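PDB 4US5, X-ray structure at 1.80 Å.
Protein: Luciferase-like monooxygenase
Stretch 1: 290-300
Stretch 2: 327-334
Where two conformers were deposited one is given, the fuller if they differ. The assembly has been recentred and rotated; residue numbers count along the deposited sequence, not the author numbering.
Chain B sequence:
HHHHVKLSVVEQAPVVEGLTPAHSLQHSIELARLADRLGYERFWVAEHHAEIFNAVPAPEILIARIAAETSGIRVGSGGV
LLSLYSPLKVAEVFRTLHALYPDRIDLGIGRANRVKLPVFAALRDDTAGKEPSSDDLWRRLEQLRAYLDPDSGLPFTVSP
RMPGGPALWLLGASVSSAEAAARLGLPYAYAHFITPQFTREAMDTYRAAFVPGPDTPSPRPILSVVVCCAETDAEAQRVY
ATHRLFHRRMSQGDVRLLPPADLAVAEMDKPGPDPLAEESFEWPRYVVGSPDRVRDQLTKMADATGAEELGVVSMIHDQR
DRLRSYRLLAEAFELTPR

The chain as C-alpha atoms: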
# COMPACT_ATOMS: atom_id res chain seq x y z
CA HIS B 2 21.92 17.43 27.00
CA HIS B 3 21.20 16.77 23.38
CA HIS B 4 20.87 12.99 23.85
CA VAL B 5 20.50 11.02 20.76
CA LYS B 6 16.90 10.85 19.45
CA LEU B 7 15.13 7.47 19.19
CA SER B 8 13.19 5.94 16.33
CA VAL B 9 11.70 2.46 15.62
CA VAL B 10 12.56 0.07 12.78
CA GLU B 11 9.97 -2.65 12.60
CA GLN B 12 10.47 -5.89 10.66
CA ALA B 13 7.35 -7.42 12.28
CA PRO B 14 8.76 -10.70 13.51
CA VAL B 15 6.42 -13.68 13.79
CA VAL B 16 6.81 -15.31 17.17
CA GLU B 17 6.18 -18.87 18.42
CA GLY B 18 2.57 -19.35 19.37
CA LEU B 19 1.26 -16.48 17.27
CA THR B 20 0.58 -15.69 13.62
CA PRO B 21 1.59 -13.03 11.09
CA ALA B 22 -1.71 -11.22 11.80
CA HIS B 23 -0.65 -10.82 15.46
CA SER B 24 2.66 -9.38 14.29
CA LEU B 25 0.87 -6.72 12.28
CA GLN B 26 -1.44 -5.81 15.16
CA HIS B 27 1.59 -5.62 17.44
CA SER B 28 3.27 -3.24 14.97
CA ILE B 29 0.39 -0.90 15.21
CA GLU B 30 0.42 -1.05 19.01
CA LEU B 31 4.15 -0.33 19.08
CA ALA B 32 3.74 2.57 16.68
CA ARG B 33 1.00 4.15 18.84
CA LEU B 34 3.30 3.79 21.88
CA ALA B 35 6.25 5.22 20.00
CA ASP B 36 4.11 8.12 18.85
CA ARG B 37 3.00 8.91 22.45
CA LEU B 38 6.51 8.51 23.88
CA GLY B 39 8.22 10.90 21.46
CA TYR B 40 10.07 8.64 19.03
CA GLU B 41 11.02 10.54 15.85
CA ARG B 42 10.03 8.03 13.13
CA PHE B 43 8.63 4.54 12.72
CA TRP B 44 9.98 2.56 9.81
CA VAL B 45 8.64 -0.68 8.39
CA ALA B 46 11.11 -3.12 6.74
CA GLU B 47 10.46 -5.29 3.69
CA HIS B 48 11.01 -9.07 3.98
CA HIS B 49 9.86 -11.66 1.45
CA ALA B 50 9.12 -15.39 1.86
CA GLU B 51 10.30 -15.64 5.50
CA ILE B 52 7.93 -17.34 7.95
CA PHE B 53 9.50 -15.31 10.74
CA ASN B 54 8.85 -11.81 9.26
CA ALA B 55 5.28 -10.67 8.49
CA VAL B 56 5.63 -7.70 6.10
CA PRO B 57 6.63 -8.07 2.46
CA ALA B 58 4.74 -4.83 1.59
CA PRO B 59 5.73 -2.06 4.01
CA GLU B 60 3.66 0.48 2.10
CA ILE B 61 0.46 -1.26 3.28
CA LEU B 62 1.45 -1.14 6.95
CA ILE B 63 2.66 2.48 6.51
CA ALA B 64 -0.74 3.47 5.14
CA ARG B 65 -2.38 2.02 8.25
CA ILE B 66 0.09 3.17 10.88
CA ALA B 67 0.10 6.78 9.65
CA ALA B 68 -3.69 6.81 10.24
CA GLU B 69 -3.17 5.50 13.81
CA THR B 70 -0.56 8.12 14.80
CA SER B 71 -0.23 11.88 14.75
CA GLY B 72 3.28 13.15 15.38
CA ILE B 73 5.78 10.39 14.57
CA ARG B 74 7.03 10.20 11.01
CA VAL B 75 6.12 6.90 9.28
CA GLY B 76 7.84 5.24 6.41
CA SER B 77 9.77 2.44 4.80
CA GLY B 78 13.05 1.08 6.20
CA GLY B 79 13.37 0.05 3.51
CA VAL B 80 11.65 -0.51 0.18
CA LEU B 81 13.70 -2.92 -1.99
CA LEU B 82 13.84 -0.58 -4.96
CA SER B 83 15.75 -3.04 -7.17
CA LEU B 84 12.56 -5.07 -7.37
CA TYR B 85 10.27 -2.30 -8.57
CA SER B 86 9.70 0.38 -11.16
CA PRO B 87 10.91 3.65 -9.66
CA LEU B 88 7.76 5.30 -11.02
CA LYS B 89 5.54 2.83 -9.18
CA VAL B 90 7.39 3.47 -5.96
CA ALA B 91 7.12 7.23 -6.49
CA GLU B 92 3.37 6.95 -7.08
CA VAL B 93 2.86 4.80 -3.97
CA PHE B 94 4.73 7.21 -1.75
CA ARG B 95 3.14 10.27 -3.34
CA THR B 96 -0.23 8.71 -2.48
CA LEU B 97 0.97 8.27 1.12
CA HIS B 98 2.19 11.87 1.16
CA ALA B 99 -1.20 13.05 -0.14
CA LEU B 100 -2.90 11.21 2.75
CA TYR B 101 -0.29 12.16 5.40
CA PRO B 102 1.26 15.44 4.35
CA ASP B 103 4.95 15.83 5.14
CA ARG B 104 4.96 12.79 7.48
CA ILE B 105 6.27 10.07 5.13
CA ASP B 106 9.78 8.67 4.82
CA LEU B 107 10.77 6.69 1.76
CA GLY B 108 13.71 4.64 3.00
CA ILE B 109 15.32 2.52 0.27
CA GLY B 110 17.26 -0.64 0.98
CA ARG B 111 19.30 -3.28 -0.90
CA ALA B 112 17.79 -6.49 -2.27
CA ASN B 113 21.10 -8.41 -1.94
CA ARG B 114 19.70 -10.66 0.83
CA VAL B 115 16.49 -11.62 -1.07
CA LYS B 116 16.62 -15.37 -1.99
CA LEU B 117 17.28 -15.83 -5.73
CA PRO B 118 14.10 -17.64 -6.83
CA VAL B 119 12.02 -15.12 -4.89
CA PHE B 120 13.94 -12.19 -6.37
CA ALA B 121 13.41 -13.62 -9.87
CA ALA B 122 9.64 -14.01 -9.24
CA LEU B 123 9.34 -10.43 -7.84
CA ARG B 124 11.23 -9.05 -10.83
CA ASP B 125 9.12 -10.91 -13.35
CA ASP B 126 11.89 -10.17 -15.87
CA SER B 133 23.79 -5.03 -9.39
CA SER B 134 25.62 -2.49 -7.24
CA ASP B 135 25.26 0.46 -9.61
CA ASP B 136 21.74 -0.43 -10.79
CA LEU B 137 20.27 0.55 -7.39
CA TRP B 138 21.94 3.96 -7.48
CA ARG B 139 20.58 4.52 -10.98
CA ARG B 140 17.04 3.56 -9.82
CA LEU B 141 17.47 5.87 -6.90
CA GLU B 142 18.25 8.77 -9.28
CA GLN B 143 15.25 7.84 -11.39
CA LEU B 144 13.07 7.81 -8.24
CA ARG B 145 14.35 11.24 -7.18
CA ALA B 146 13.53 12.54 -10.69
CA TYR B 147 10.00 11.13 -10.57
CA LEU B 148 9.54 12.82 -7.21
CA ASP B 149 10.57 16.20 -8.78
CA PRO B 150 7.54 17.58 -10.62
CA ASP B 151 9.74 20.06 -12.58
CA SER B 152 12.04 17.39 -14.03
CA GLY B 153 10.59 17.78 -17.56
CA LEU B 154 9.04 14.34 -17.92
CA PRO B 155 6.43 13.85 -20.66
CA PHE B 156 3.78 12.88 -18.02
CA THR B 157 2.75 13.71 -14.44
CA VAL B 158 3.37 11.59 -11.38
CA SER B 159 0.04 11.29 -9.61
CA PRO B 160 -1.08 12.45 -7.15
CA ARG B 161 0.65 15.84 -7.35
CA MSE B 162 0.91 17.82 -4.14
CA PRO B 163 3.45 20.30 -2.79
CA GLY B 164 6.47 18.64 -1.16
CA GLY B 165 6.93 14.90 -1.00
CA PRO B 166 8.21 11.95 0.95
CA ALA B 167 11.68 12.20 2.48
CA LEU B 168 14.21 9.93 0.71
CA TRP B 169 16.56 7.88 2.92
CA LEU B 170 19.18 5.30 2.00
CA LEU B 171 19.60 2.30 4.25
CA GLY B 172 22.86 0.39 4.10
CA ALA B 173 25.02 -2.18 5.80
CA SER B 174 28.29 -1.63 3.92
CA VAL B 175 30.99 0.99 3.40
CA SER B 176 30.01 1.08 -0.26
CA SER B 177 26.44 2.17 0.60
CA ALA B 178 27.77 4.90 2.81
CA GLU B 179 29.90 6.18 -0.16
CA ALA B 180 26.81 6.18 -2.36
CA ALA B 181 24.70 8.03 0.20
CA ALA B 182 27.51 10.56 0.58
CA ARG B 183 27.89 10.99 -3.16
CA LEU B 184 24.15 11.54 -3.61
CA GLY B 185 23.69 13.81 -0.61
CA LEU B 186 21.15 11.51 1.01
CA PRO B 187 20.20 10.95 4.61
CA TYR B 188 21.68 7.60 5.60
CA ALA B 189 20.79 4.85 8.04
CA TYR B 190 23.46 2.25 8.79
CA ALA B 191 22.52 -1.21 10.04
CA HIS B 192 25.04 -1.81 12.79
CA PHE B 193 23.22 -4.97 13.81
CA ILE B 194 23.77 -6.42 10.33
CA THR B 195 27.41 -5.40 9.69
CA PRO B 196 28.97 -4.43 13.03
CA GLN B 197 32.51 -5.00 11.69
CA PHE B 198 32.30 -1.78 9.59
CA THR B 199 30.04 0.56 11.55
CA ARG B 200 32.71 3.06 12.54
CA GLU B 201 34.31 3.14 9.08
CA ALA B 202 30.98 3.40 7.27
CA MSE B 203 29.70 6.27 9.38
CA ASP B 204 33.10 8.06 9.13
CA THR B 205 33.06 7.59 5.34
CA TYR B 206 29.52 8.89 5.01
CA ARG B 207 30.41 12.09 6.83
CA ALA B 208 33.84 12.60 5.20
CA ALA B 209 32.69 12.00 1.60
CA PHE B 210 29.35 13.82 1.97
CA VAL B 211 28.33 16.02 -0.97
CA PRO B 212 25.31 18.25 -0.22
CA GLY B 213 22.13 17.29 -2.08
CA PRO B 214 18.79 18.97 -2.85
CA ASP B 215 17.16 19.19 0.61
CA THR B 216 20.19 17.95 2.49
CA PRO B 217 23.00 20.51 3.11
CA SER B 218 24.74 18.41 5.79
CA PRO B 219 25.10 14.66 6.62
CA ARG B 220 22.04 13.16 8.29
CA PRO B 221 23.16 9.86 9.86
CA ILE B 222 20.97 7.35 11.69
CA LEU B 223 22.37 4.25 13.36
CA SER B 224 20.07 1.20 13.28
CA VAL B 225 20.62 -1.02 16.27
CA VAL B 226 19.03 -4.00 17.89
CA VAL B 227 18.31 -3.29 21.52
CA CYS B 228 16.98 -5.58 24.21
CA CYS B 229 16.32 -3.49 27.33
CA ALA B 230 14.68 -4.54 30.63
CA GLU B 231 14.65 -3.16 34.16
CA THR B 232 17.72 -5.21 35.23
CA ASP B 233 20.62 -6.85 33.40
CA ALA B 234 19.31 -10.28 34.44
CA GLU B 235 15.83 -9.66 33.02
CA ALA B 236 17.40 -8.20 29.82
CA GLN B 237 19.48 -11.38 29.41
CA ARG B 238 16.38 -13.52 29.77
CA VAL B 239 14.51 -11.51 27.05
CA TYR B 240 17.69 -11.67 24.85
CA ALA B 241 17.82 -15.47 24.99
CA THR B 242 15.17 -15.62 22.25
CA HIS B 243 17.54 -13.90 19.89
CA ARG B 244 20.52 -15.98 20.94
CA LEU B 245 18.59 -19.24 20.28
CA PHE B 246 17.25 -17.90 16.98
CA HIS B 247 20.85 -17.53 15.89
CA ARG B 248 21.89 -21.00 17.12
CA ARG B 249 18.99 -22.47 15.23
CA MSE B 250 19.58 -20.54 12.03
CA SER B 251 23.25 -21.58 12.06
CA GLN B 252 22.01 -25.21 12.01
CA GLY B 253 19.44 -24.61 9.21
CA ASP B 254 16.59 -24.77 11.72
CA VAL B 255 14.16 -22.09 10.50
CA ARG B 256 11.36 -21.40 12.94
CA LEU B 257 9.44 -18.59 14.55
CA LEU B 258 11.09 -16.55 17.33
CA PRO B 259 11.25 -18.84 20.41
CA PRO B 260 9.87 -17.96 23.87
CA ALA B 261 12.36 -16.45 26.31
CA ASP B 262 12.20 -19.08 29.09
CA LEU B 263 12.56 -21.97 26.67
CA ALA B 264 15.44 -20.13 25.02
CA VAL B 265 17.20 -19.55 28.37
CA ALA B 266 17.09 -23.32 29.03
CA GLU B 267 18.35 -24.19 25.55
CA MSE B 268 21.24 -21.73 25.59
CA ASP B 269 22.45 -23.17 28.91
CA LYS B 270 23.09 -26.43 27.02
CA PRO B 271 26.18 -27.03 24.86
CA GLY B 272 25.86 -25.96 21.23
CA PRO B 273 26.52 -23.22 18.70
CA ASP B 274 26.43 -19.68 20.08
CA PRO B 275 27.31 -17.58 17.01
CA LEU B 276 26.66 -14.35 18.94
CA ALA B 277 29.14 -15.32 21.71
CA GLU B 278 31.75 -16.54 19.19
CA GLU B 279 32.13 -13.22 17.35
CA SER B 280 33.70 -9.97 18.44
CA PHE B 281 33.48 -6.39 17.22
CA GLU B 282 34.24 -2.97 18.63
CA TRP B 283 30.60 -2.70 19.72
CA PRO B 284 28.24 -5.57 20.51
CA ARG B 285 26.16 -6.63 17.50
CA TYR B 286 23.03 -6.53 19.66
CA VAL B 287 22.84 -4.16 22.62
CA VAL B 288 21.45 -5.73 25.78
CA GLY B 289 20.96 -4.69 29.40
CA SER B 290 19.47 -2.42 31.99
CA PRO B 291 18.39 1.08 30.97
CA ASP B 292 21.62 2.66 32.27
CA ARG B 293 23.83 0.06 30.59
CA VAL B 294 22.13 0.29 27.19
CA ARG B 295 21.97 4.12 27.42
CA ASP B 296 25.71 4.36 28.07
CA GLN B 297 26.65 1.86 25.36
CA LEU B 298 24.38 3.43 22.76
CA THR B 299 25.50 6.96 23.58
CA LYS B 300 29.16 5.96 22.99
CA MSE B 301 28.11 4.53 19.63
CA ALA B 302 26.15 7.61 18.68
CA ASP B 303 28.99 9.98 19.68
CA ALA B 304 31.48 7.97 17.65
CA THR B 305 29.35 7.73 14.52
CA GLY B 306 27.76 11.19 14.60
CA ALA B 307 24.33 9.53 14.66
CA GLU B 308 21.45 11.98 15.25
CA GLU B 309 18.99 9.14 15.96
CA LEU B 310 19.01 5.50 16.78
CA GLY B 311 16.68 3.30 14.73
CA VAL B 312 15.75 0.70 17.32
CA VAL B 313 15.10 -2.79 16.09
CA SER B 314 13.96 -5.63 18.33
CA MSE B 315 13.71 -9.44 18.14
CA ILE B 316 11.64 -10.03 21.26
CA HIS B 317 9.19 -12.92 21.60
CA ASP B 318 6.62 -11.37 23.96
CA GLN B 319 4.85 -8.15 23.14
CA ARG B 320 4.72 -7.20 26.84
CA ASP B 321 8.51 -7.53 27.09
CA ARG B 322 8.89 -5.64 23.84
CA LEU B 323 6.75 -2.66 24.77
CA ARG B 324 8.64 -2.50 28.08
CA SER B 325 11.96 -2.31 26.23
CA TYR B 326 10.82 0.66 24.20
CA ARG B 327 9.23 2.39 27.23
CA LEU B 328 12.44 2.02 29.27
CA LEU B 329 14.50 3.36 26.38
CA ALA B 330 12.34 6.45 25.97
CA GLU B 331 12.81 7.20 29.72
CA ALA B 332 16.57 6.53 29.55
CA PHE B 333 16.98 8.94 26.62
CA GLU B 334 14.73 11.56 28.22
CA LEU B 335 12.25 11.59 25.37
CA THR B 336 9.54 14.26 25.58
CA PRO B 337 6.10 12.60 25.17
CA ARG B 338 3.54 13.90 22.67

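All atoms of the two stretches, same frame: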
# COMPACT_ATOMS: atom_id res chain seq x y z
N SER B 290 20.27 -3.37 31.26
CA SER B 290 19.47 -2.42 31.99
C SER B 290 19.42 -1.09 31.25
O SER B 290 20.22 -0.85 30.35
CB SER B 290 20.11 -2.20 33.38
OG SER B 290 21.34 -1.55 33.20
N PRO B 291 18.47 -0.20 31.63
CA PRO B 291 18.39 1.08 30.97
C PRO B 291 19.71 1.86 31.00
O PRO B 291 20.13 2.39 29.97
CB PRO B 291 17.30 1.82 31.77
CG PRO B 291 16.46 0.75 32.33
CD PRO B 291 17.42 -0.35 32.66
N ASP B 292 20.34 1.94 32.17
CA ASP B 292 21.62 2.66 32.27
C ASP B 292 22.68 2.05 31.38
O ASP B 292 23.41 2.75 30.71
CB ASP B 292 22.13 2.70 33.71
CG ASP B 292 21.41 3.71 34.57
OD1 ASP B 292 20.55 4.47 34.03
OD2 ASP B 292 21.65 3.70 35.80
N ARG B 293 22.77 0.73 31.37
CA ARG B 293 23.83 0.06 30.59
C ARG B 293 23.62 0.31 29.09
O ARG B 293 24.56 0.66 28.38
CB ARG B 293 23.88 -1.44 30.86
CG ARG B 293 24.97 -2.14 30.05
CD ARG B 293 24.93 -3.67 30.10
NE ARG B 293 25.10 -4.14 31.45
CZ ARG B 293 26.27 -4.18 32.10
NH1 ARG B 293 27.40 -3.76 31.51
NH2 ARG B 293 26.31 -4.63 33.36
N VAL B 294 22.39 0.10 28.62
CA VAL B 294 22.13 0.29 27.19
C VAL B 294 22.28 1.76 26.82
O VAL B 294 22.84 2.07 25.80
CB VAL B 294 20.80 -0.36 26.67
CG1 VAL B 294 20.68 -1.79 27.17
CG2 VAL B 294 19.61 0.44 27.10
N ARG B 295 21.85 2.68 27.69
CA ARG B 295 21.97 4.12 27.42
C ARG B 295 23.44 4.49 27.22
O ARG B 295 23.82 5.13 26.23
CB ARG B 295 21.36 4.94 28.57
CG ARG B 295 21.53 6.44 28.41
CD ARG B 295 21.40 7.16 29.77
NE ARG B 295 22.48 6.76 30.67
CZ ARG B 295 22.46 6.86 31.99
NH1 ARG B 295 21.41 7.34 32.64
NH2 ARG B 295 23.52 6.46 32.69
N ASP B 296 24.27 4.01 28.13
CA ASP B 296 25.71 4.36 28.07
C ASP B 296 26.36 3.78 26.83
O ASP B 296 27.13 4.46 26.13
CB ASP B 296 26.42 3.87 29.33
CG ASP B 296 26.03 4.64 30.58
OD1 ASP B 296 25.36 5.70 30.48
OD2 ASP B 296 26.36 4.18 31.68
N GLN B 297 26.08 2.51 26.53
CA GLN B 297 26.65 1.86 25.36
C GLN B 297 26.22 2.57 24.08
O GLN B 297 27.02 2.84 23.18
CB GLN B 297 26.24 0.38 25.32
CG GLN B 297 26.75 -0.40 24.14
CD GLN B 297 28.28 -0.58 24.15
OE1 GLN B 297 28.80 -1.47 24.81
NE2 GLN B 297 29.00 0.29 23.44
N LEU B 298 24.92 2.85 23.98
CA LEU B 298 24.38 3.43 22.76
C LEU B 298 24.85 4.85 22.56
O LEU B 298 25.12 5.27 21.44
CB LEU B 298 22.84 3.37 22.78
CG LEU B 298 22.23 1.99 22.64
CD1 LEU B 298 20.74 2.03 22.97
CD2 LEU B 298 22.44 1.44 21.23
N THR B 299 25.00 5.59 23.65
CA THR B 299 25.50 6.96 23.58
C THR B 299 26.95 7.00 23.05
O THR B 299 27.29 7.85 22.22
CB THR B 299 25.37 7.66 24.95
OG1 THR B 299 23.99 7.78 25.28
CG2 THR B 299 25.97 9.07 24.88
N LYS B 300 27.79 6.08 23.52
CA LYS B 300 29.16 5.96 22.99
C LYS B 300 29.12 5.76 21.49
O LYS B 300 29.89 6.38 20.72
CB LYS B 300 29.88 4.79 23.64
CG LYS B 300 30.29 4.98 25.09
CD LYS B 300 31.25 3.87 25.55
CE LYS B 300 31.79 4.08 26.96
NZ LYS B 300 32.53 2.89 27.49
N ARG B 327 9.59 1.45 26.17
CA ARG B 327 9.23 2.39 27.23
C ARG B 327 10.46 2.78 28.06
O ARG B 327 10.70 3.93 28.31
CB ARG B 327 8.22 1.76 28.18
CG ARG B 327 6.82 1.85 27.71
CD ARG B 327 5.87 1.83 28.92
NE ARG B 327 4.54 1.47 28.51
CZ ARG B 327 3.61 2.35 28.18
NH1 ARG B 327 3.88 3.66 28.22
NH2 ARG B 327 2.40 1.93 27.80
N LEU B 328 11.23 1.78 28.44
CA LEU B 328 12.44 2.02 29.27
C LEU B 328 13.47 2.83 28.51
O LEU B 328 14.10 3.74 29.07
CB LEU B 328 13.04 0.70 29.72
CG LEU B 328 12.25 -0.12 30.72
CD1 LEU B 328 12.86 -1.49 30.85
CD2 LEU B 328 12.16 0.59 32.09
N LEU B 329 13.59 2.58 27.20
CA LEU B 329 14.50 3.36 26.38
C LEU B 329 14.10 4.84 26.26
O LEU B 329 14.95 5.73 26.31
CB LEU B 329 14.64 2.76 24.96
CG LEU B 329 15.47 1.51 24.82
CD1 LEU B 329 15.26 0.89 23.42
CD2 LEU B 329 16.93 1.86 25.05
N ALA B 330 12.82 5.10 26.05
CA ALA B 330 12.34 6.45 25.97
C ALA B 330 12.71 7.22 27.26
O ALA B 330 13.07 8.39 27.20
CB ALA B 330 10.84 6.48 25.77
N GLU B 331 12.51 6.58 28.39
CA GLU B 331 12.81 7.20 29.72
C GLU B 331 14.34 7.40 29.86
O GLU B 331 14.80 8.48 30.19
CB GLU B 331 12.29 6.28 30.83
CG GLU B 331 12.52 6.79 32.25
CD GLU B 331 12.11 5.76 33.34
OE1 GLU B 331 12.01 4.53 33.05
OE2 GLU B 331 11.90 6.19 34.49
N ALA B 332 15.11 6.40 29.47
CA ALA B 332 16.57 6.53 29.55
C ALA B 332 17.14 7.64 28.68
O ALA B 332 18.12 8.30 29.06
CB ALA B 332 17.23 5.21 29.21
N PHE B 333 16.55 7.88 27.51
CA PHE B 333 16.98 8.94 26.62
C PHE B 333 16.20 10.25 26.78
O PHE B 333 16.35 11.16 25.98
CB PHE B 333 16.96 8.43 25.17
CG PHE B 333 18.09 7.52 24.86
CD1 PHE B 333 18.03 6.17 25.21
CD2 PHE B 333 19.27 8.02 24.36
CE1 PHE B 333 19.09 5.34 24.96
CE2 PHE B 333 20.33 7.18 24.12
CZ PHE B 333 20.24 5.85 24.44
N GLU B 334 15.41 10.33 27.83
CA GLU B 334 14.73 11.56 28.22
C GLU B 334 13.83 12.09 27.11
O GLU B 334 13.80 13.30 26.83
CB GLU B 334 15.78 12.64 28.68
CG GLU B 334 16.45 12.18 29.97
CD GLU B 334 17.61 13.08 30.44
OE1 GLU B 334 17.85 14.19 29.88
OE2 GLU B 334 18.29 12.66 31.34
O HOH W 1 19.02 8.42 31.54

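Two helices, 291-300 and 327-332, cross at 62° between their N-to-C directions, with axes 9.6 Å apart at closest approach. The backbones come nearest where Pro291 CA lies 5.9 Å from Ala332 CA. No direct hydrogen bond joins the stretches; apolar packing and one bridging water do. Ser290 does not touch stretch 2 but caps the first helix: its OG accepts from Arg293 N at 3.3 Å, serving an amide that has no carbonyl one turn earlier in the helix to bond. Pro291 points toward stretch 2, its CB 4.2 Å from Ala332 CB and its CG 4.3 Å from Leu328 CB, so the ring packs against successive turns of the second helix. One turn on, Val294 is buried, and its CG2 meets Leu329 CD2 at 3.7 Å. The CA-to-CB bond of Arg295 points sideways to stretch 2, and its aliphatic part lies along the C-terminal end of that helix. Its CD is 3.5 Å from Ala332 O, and its CG lies over one face of the Phe333 ring, 4.2 Å from CZ. Its guanidinium is held by Asp296, whose OD1 accepts from both NE (3.1 Å) and NH2 (3.0 Å) of Arg295 in a salt bridge; Asp292 OD1, 3.3 Å from Arg295 NH1 but well out of the guanidinium plane, adds charge attraction alone. Arg295 NH1 also donates to a water at 2.8 Å, which in turn donates to Ala332 O at 2.6 Å, linking the charged group to a carbonyl at the helix end. Leu298 fills the buried side: its CB sits at the edge of the Phe333 ring, 4.0 Å from CZ, and its CD1 is 4.3 Å from Leu329 CD2. Thr299 OG1 donates to Arg295 O at 2.8 Å within its own helix and approaches Phe333 CE2 obliquely at 3.9 Å.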